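Local coordinates for putative transcriptional regulator (TetR/AcrR family) (Acinetobacter sp., PDB 3KNW), which probably binds DNA as a TetR/AcrR-type transcriptional regulator, built almost wholly of helices, with a predicted helix-turn-helix near its N-terminal end, at residues E59-G62 and C63-K67; F24-V27 and L28-F32. One frame throughout, in Å; residues are numbered along the deposited sequence.

From the N terminus the chain runs first through contact 2, the last turns of helix 13-30 and the glycine turn at its end, then through helices 37-44 and 48-54, which carry most of the predicted helix-turn-helix, and so into contact 1, the early turns of helix 58-81. The two follow in series, neither enclosing nor crossing the other. Each closes a helical turn, i to i+4, yet their centres lie about 13 Å apart, because helix 58-81 returns to pack on helix 13-30. Leu-65 reaches the backbone of Phe-24 and the side chain of Val-27, while the Phe-32 ring lies against Gly-62, tying the first helix of the probable DNA-binding domain to the helix leading into the C-terminal domain.

Contact 1. Residues E59-G62 and C63-K67; sequences EAFG and CELLK
Phe-61 and Leu-65 meet one helical turn apart, the ring atom CE2 of Phe-61 coming to 4.4 Å from CD2 of Leu-65. Their i to i+4 spacing sets them on one flank; leaving it with CG anti to the backbone N (chi1 166° and -164°), each carries its end to where CE2 and CD2 meet. Beneath them, N of Leu-65 donates to O of Phe-61 at 2.7 Å. CB of Leu-65 lies 3.3 Å from O of Phe-61. On another flank, with SG anti to its own carbonyl carbon, the sulfur of Cys-63 lies 3.6 Å from Glu-59 O. Cys-63 N donates to Glu-59 O at 2.9 Å, nearly straight. OE2 of Glu-59 approaches SG of Cys-63 to 4.0 Å, but its polar partner is Ser-125 OG, which holds this oxygen by a hydrogen bond. Two further i to i+4 bonds, from Glu-64 N to Ala-60 O and from Leu-66 N to Gly-62 O, complete the turn, and a long salt bridge joins Lys-67 to Glu-64. These are the early turns of helix 58-81, just after the predicted helix-turn-helix of a TetR-type fold. The Phe-61 ring makes edge-to-face contacts with Phe-51 and Phe-55. Phe-61 and Leu-65 face helix 13-30, meeting Leu-20, while Met-128 of helix 126-153 touches Cys-63 and Leu-66, the latter also meeting helix 111-119.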
loop_
_atom_site.group_PDB
_atom_site.type_symbol
_atom_site.label_atom_id
_atom_site.label_comp_id
_atom_site.label_asym_id
_atom_site.label_seq_id
_atom_site.Cartn_x
_atom_site.Cartn_y
_atom_site.Cartn_z
ATOM N N GLU A 59 -22.977 8.662 1.335
ATOM C CA GLU A 59 -22.267 8.236 2.518
ATOM C C GLU A 59 -22.871 6.974 3.151
ATOM O O GLU A 59 -22.111 6.038 3.451
ATOM C CB GLU A 59 -22.133 9.398 3.509
ATOM C CG GLU A 59 -21.267 9.130 4.725
ATOM C CD GLU A 59 -19.755 8.908 4.423
ATOM O OE1 GLU A 59 -19.139 9.702 3.629
ATOM O OE2 GLU A 59 -19.214 7.945 5.019
ATOM N N ALA A 60 -24.191 6.908 3.330
ATOM C CA ALA A 60 -24.833 5.655 3.801
ATOM C C ALA A 60 -24.412 4.453 2.949
ATOM O O ALA A 60 -24.127 3.364 3.448
ATOM C CB ALA A 60 -26.366 5.776 3.814
ATOM N N PHE A 61 -24.366 4.687 1.654
ATOM C CA PHE A 61 -24.113 3.673 0.675
ATOM C C PHE A 61 -22.666 3.194 0.778
ATOM O O PHE A 61 -22.390 1.997 0.707
ATOM C CB PHE A 61 -24.393 4.282 -0.684
ATOM C CG PHE A 61 -23.875 3.487 -1.829
ATOM C CD1 PHE A 61 -24.453 2.278 -2.160
ATOM C CD2 PHE A 61 -22.849 3.967 -2.611
ATOM C CE1 PHE A 61 -24.019 1.569 -3.243
ATOM C CE2 PHE A 61 -22.395 3.243 -3.680
ATOM C CZ PHE A 61 -22.975 2.058 -3.995
ATOM N N GLY A 62 -21.750 4.148 0.921
ATOM C CA GLY A 62 -20.331 3.847 1.173
ATOM C C GLY A 62 -20.186 2.992 2.427
ATOM O O GLY A 62 -19.529 1.975 2.394
ATOM N N CYS A 63 -20.845 3.376 3.520
ATOM C CA CYS A 63 -20.803 2.543 4.697
ATOM C C CYS A 63 -21.349 1.143 4.383
ATOM O O CYS A 63 -20.790 0.134 4.851
ATOM C CB CYS A 63 -21.547 3.162 5.886
ATOM S SG CYS A 63 -20.807 4.657 6.534
ATOM N N GLU A 64 -22.421 1.040 3.603
ATOM C CA GLU A 64 -22.975 -0.304 3.406
ATOM C C GLU A 64 -22.105 -1.139 2.487
ATOM O O GLU A 64 -21.975 -2.351 2.658
ATOM C CB GLU A 64 -24.443 -0.281 2.986
ATOM C CG GLU A 64 -25.370 0.100 4.155
ATOM C CD GLU A 64 -25.182 -0.788 5.430
ATOM O OE1 GLU A 64 -25.194 -0.252 6.594
ATOM O OE2 GLU A 64 -25.019 -2.025 5.265
ATOM N N LEU A 65 -21.497 -0.468 1.533
ATOM C CA LEU A 65 -20.547 -1.075 0.621
ATOM C C LEU A 65 -19.395 -1.714 1.381
ATOM O O LEU A 65 -19.029 -2.850 1.110
ATOM C CB LEU A 65 -20.005 0.021 -0.288
ATOM C CG LEU A 65 -19.277 -0.329 -1.554
ATOM C CD1 LEU A 65 -20.177 -1.190 -2.399
ATOM C CD2 LEU A 65 -18.902 0.969 -2.273
ATOM N N LEU A 66 -18.822 -1.015 2.353
ATOM C CA LEU A 66 -17.678 -1.576 3.045
ATOM C C LEU A 66 -18.109 -2.696 3.949
ATOM O O LEU A 66 -17.377 -3.649 4.122
ATOM C CB LEU A 66 -16.894 -0.526 3.845
ATOM C CG LEU A 66 -16.155 0.532 3.005
ATOM C CD1 LEU A 66 -15.605 1.576 3.968
ATOM C CD2 LEU A 66 -15.053 -0.020 2.028
ATOM N N LYS A 67 -19.278 -2.548 4.556
ATOM C CA LYS A 67 -19.794 -3.557 5.470
ATOM C C LYS A 67 -20.037 -4.840 4.688
ATOM O O LYS A 67 -19.687 -5.930 5.159
ATOM C CB LYS A 67 -21.097 -3.114 6.159
ATOM C CG LYS A 67 -20.923 -2.370 7.500
ATOM C CD LYS A 67 -22.267 -2.162 8.208
ATOM C CE LYS A 67 -22.200 -1.110 9.334
ATOM N NZ LYS A 67 -22.429 0.334 8.910
#

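Contact 2. Residues F24-V27 and L28-F32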
loop_
_atom_site.group_PDB
_atom_site.type_symbol
_atom_site.label_atom_id
_atom_site.label_comp_id
_atom_site.label_asym_id
_atom_site.label_seq_id
_atom_site.Cartn_x
_atom_site.Cartn_y
_atom_site.Cartn_z
ATOM N N PHE A 24 -19.146 -1.229 -5.983
ATOM C CA PHE A 24 -17.915 -1.830 -5.573
ATOM C C PHE A 24 -16.895 -1.857 -6.709
ATOM O O PHE A 24 -15.753 -1.476 -6.514
ATOM C CB PHE A 24 -18.143 -3.252 -5.062
ATOM C CG PHE A 24 -16.872 -3.936 -4.724
ATOM C CD1 PHE A 24 -16.130 -3.513 -3.642
ATOM C CD2 PHE A 24 -16.367 -4.930 -5.525
ATOM C CE1 PHE A 24 -14.939 -4.089 -3.339
ATOM C CE2 PHE A 24 -15.165 -5.529 -5.219
ATOM C CZ PHE A 24 -14.448 -5.098 -4.124
ATOM N N HIS A 25 -17.321 -2.306 -7.882
ATOM C CA HIS A 25 -16.480 -2.258 -9.060
ATOM C C HIS A 25 -16.056 -0.828 -9.311
ATOM O O HIS A 25 -14.875 -0.558 -9.533
ATOM C CB HIS A 25 -17.179 -2.841 -10.296
ATOM C CG HIS A 25 -17.391 -4.322 -10.222
ATOM N ND1 HIS A 25 -16.347 -5.226 -10.235
ATOM C CD2 HIS A 25 -18.526 -5.060 -10.127
ATOM C CE1 HIS A 25 -16.831 -6.454 -10.160
ATOM N NE2 HIS A 25 -18.149 -6.381 -10.083
ATOM N N LEU A 26 -16.995 0.099 -9.249
ATOM C CA LEU A 26 -16.647 1.469 -9.529
ATOM C C LEU A 26 -15.492 1.868 -8.640
ATOM O O LEU A 26 -14.514 2.423 -9.116
ATOM C CB LEU A 26 -17.830 2.394 -9.295
ATOM C CG LEU A 26 -17.798 3.792 -9.925
ATOM C CD1 LEU A 26 -17.372 3.797 -11.405
ATOM C CD2 LEU A 26 -19.190 4.404 -9.756
ATOM N N VAL A 27 -15.595 1.544 -7.354
ATOM C CA VAL A 27 -14.620 2.009 -6.370
ATOM C C VAL A 27 -13.238 1.358 -6.517
ATOM O O VAL A 27 -12.253 1.989 -6.211
ATOM C CB VAL A 27 -15.139 1.845 -4.906
ATOM C CG1 VAL A 27 -14.033 2.177 -3.879
ATOM C CG2 VAL A 27 -16.351 2.723 -4.664
ATOM N N LEU A 28 -13.143 0.118 -6.973
ATOM C CA LEU A 28 -11.826 -0.463 -7.272
ATOM C C LEU A 28 -11.071 0.324 -8.345
ATOM O O LEU A 28 -9.849 0.429 -8.284
ATOM C CB LEU A 28 -11.950 -1.896 -7.768
ATOM C CG LEU A 28 -12.447 -2.971 -6.802
ATOM C CD1 LEU A 28 -13.545 -3.839 -7.477
ATOM C CD2 LEU A 28 -11.297 -3.825 -6.322
ATOM N N ARG A 29 -11.808 0.828 -9.335
ATOM C CA ARG A 29 -11.254 1.612 -10.432
ATOM C C ARG A 29 -10.939 3.036 -10.013
ATOM O O ARG A 29 -9.869 3.539 -10.332
ATOM C CB ARG A 29 -12.222 1.681 -11.632
ATOM C CG ARG A 29 -12.195 0.472 -12.595
ATOM C CD ARG A 29 -13.459 -0.406 -12.480
ATOM N NE ARG A 29 -13.737 -1.205 -13.690
ATOM C CZ ARG A 29 -14.944 -1.676 -14.049
ATOM N NH1 ARG A 29 -16.037 -1.434 -13.324
ATOM N NH2 ARG A 29 -15.063 -2.387 -15.168
ATOM N N LYS A 30 -11.866 3.693 -9.323
ATOM C CA LYS A 30 -11.809 5.150 -9.189
ATOM C C LYS A 30 -11.840 5.719 -7.773
ATOM O O LYS A 30 -11.758 6.932 -7.581
ATOM C CB LYS A 30 -12.938 5.776 -10.016
ATOM C CG LYS A 30 -12.803 5.500 -11.532
ATOM C CD LYS A 30 -13.911 6.188 -12.376
ATOM C CE LYS A 30 -13.928 5.677 -13.840
ATOM N NZ LYS A 30 -12.553 5.662 -14.464
ATOM N N GLY A 31 -11.947 4.872 -6.769
ATOM C CA GLY A 31 -12.049 5.374 -5.417
ATOM C C GLY A 31 -13.457 5.825 -5.080
ATOM O O GLY A 31 -14.438 5.588 -5.852
ATOM N N PHE A 32 -13.574 6.465 -3.918
ATOM C CA PHE A 32 -14.866 6.785 -3.388
ATOM C C PHE A 32 -15.154 8.252 -3.463
ATOM O O PHE A 32 -16.175 8.656 -4.051
ATOM C CB PHE A 32 -15.004 6.292 -1.961
ATOM C CG PHE A 32 -16.360 6.512 -1.403
ATOM C CD1 PHE A 32 -17.411 5.727 -1.817
ATOM C CD2 PHE A 32 -16.601 7.537 -0.506
ATOM C CE1 PHE A 32 -18.682 5.954 -1.332
ATOM C CE2 PHE A 32 -17.861 7.756 0.003
ATOM C CZ PHE A 32 -18.895 6.970 -0.413
#
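Leu-28 lies over one face of the Phe-24 ring in the last turns of the first helix of a probable TetR-type DNA-binding domain. This is a CH-pi contact, with CG of Leu-28 4.3 Å from the centroid of the Phe-24 ring, 24° off the normal and offset toward the rim; CD1 of Leu-28 is modelled 3.3 Å from CE2 of Phe-24. The ring also meets that of Tyr-69. A second apolar pair spans the helix end, setting CG2 of Val-27 at the edge of the Phe-32 ring; the Phe-32 ring also makes a cation-pi contact with Lys-58.

Among polar contacts, Leu-28 N bonds to Phe-24 O and Lys-30 N to Leu-26 O, whereas Arg-29 N divides itself weakly between the carbonyls of His-25 and Leu-26. The Arg-29 chain folds back at chi2, laying its CD 3.3 Å from His-25 O and NH1 alongside His-25 CB.

Gly-31 is the first residue to leave helical angles, and its backbone, phi 80° with an extended psi, suits glycine. Gly-31 N still closes the last turn, reaching Val-27 O at 3.0 Å from a position tilted 32° out of the carbonyl plane.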